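Local structure of 3-polyprenyl-4-hydroxybenzoate decarboxylase and related decarboxylases (Pelotomaculum thermopropionicum, 6H6X) at residues 135-139 with 231-235. The protein is HmfF, a UbiD-family enzyme that binds prenylated FMN with manganese and potassium and probably catalyses reversible decarboxylation of furan-dicarboxylic acid. The protein carries 8 engineered substitutions. Sequence-based numbering, arbitrary orientation.
Sequences ILIAR and DVEVP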
ATOM      1  N   ILE B 135      15.827 -27.568   4.887  1.00 36.49           N
ATOM      2  CA  ILE B 135      16.029 -27.564   6.322  1.00 36.02           C
ATOM      3  C   ILE B 135      17.304 -28.340   6.648  1.00 36.55           C
ATOM      4  O   ILE B 135      17.550 -29.398   6.099  1.00 37.52           O
ATOM      5  CB  ILE B 135      14.815 -28.065   7.112  1.00 37.46           C
ATOM      6  CG1 ILE B 135      14.514 -29.555   6.882  1.00 39.86           C
ATOM      7  CG2 ILE B 135      13.610 -27.215   6.788  1.00 35.02           C
ATOM      8  CD1 ILE B 135      13.404 -30.084   7.803  1.00 43.23           C
ATOM      9  N   LEU B 136      18.133 -27.779   7.510  1.00 37.75           N
ATOM     10  CA  LEU B 136      19.418 -28.343   7.876  1.00 40.55           C
ATOM     11  C   LEU B 136      19.284 -28.884   9.305  1.00 41.60           C
ATOM     12  O   LEU B 136      19.084 -28.111  10.228  1.00 41.06           O
ATOM     13  CB  LEU B 136      20.504 -27.283   7.835  1.00 42.91           C
ATOM     14  CG  LEU B 136      21.945 -27.801   7.936  1.00 45.43           C
ATOM     15  CD1 LEU B 136      22.890 -26.816   7.263  1.00 47.97           C
ATOM     16  CD2 LEU B 136      22.368 -28.073   9.362  1.00 49.31           C
ATOM     17  N   ILE B 137      19.367 -30.206   9.460  1.00 39.76           N
ATOM     18  CA  ILE B 137      19.226 -30.875  10.738  1.00 40.62           C
ATOM     19  C   ILE B 137      20.636 -31.268  11.207  1.00 42.12           C
ATOM     20  O   ILE B 137      21.392 -31.873  10.468  1.00 42.11           O
ATOM     21  CB  ILE B 137      18.322 -32.103  10.589  1.00 36.91           C
ATOM     22  CG1 ILE B 137      16.966 -31.678  10.105  1.00 33.23           C
ATOM     23  CG2 ILE B 137      18.164 -32.855  11.908  1.00 40.46           C
ATOM     24  CD1 ILE B 137      16.267 -32.737   9.286  1.00 37.44           C
ATOM     25  N   ALA B 138      20.974 -30.901  12.429  1.00 47.08           N
ATOM     26  CA  ALA B 138      22.254 -31.290  13.037  1.00 54.30           C
ATOM     27  C   ALA B 138      22.133 -31.517  14.557  1.00 52.58           C
ATOM     28  O   ALA B 138      21.145 -31.096  15.205  1.00 61.34           O
ATOM     29  CB  ALA B 138      23.293 -30.241  12.737  1.00 52.86           C
ATOM     30  N   ARG B 139      23.123 -32.216  15.114  1.00 56.92           N
ATOM     31  CA  ARG B 139      23.196 -32.419  16.566  1.00 64.68           C
ATOM     32  C   ARG B 139      24.436 -31.782  17.182  1.00 67.94           C
ATOM     33  O   ARG B 139      25.490 -31.742  16.563  1.00 65.18           O
ATOM     34  CB  ARG B 139      23.132 -33.904  16.917  1.00 69.87           C
ATOM     35  CG  ARG B 139      21.729 -34.484  16.808  1.00 76.63           C
ATOM     36  CD  ARG B 139      21.633 -35.930  17.313  1.00 81.61           C
ATOM     37  NE  ARG B 139      20.252 -36.434  17.203  1.00 84.46           N
ATOM     38  CZ  ARG B 139      19.291 -36.270  18.127  1.00 78.11           C
ATOM     39  NH1 ARG B 139      19.520 -35.662  19.279  1.00 76.50           N
ATOM     40  NH2 ARG B 139      18.066 -36.740  17.912  1.00 75.59           N
ATOM     41  N   ASP B 231      24.709 -39.882  11.366  1.00 59.45           N
ATOM     42  CA  ASP B 231      23.862 -40.187  12.523  1.00 65.11           C
ATOM     43  C   ASP B 231      22.929 -39.007  12.808  1.00 58.45           C
ATOM     44  O   ASP B 231      23.057 -38.279  13.800  1.00 53.15           O
ATOM     45  CB  ASP B 231      24.747 -40.513  13.737  1.00 79.03           C
ATOM     46  CG  ASP B 231      23.945 -41.028  14.933  1.00 84.69           C
ATOM     47  OD1 ASP B 231      22.855 -41.622  14.753  1.00 71.71           O
ATOM     48  OD2 ASP B 231      24.429 -40.820  16.068  1.00 96.36           O
ATOM     49  N   VAL B 232      21.982 -38.841  11.896  1.00 54.12           N
ATOM     50  CA  VAL B 232      21.045 -37.731  11.906  1.00 48.83           C
ATOM     51  C   VAL B 232      19.708 -38.327  11.461  1.00 46.01           C
ATOM     52  O   VAL B 232      19.672 -39.322  10.751  1.00 47.46           O
ATOM     53  CB  VAL B 232      21.470 -36.648  10.869  1.00 51.26           C
ATOM     54  CG1 VAL B 232      20.635 -35.406  11.004  1.00 45.86           C
ATOM     55  CG2 VAL B 232      22.950 -36.281  10.997  1.00 54.38           C
ATOM     56  N   GLU B 233      18.617 -37.687  11.855  1.00 41.76           N
ATOM     57  CA  GLU B 233      17.261 -38.087  11.507  1.00 47.63           C
ATOM     58  C   GLU B 233      16.659 -37.054  10.530  1.00 47.60           C
ATOM     59  O   GLU B 233      16.968 -35.850  10.633  1.00 44.46           O
ATOM     60  CB  GLU B 233      16.405 -38.170  12.788  1.00 56.35           C
ATOM     61  CG  GLU B 233      16.932 -39.137  13.859  1.00 63.69           C
ATOM     62  CD  GLU B 233      18.135 -38.594  14.642  1.00 80.55           C
ATOM     63  OE1 GLU B 233      18.112 -37.413  15.124  1.00 96.56           O
ATOM     64  OE2 GLU B 233      19.141 -39.323  14.749  1.00 83.23           O
ATOM     65  N   VAL B 234      15.853 -37.521   9.569  1.00 43.30           N
ATOM     66  CA  VAL B 234      15.245 -36.645   8.543  1.00 43.55           C
ATOM     67  C   VAL B 234      13.785 -37.012   8.367  1.00 40.07           C
ATOM     68  O   VAL B 234      13.434 -38.122   8.666  1.00 38.90           O
ATOM     69  CB  VAL B 234      15.943 -36.720   7.178  1.00 46.17           C
ATOM     70  CG1 VAL B 234      17.380 -36.217   7.274  1.00 47.65           C
ATOM     71  CG2 VAL B 234      15.901 -38.116   6.586  1.00 49.98           C
ATOM     72  N   PRO B 235      12.929 -36.069   7.923  1.00 39.16           N
ATOM     73  CA  PRO B 235      11.505 -36.414   7.713  1.00 40.29           C
ATOM     74  C   PRO B 235      11.323 -37.501   6.652  1.00 44.03           C
ATOM     75  O   PRO B 235      11.881 -37.415   5.575  1.00 43.52           O
ATOM     76  CB  PRO B 235      10.884 -35.102   7.279  1.00 39.65           C
ATOM     77  CG  PRO B 235      11.777 -34.064   7.838  1.00 40.50           C
ATOM     78  CD  PRO B 235      13.168 -34.629   7.722  1.00 38.90           C
TER
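One face of strand 135-139 packs on the edge and backbone of 231-235, with a salt bridge at one end, where the flavin-binding sheet of the Rift-related, FMN-binding domain of the UbiD family meets outermost strand 233-235 of a small three-stranded sheet. The strand axes run nearly antiparallel (155°) and approach to 7.9 Å, too far for sheet pairing; no backbone hydrogen bond links the segments. CA-to-CB bonds of Ile135, Ile137 and Arg139 point toward 231-235, whereas those of Asp231 to Pro235, with 231-232 in loop, run sideways. Ile137 is the main apolar contact, with 78 Å² covered, the largest here: its CD1 meets main chain at Glu233 O (3.5 Å) and side chains at Pro235 CD (4.0 Å) and Val234 CG1 (4.2 Å), while its CG2 lies 3.7 Å from Val232 CG1. Ile135 CD1 adds a looser contact with Pro235 CG at 4.3 Å. At the other end, Glu233 OE1 accepts from Arg139 NE (3.1 Å) and NH2 (2.9 Å), lying near the guanidinium plane. Arg146 and Lys226 form salt bridges with Glu233 OE1 and OE2, and Arg139 NH1 hydrogen-bonds Gly144 O. The chemistry thus implies an aliphatic-on-backbone interface ending in a shared charge network.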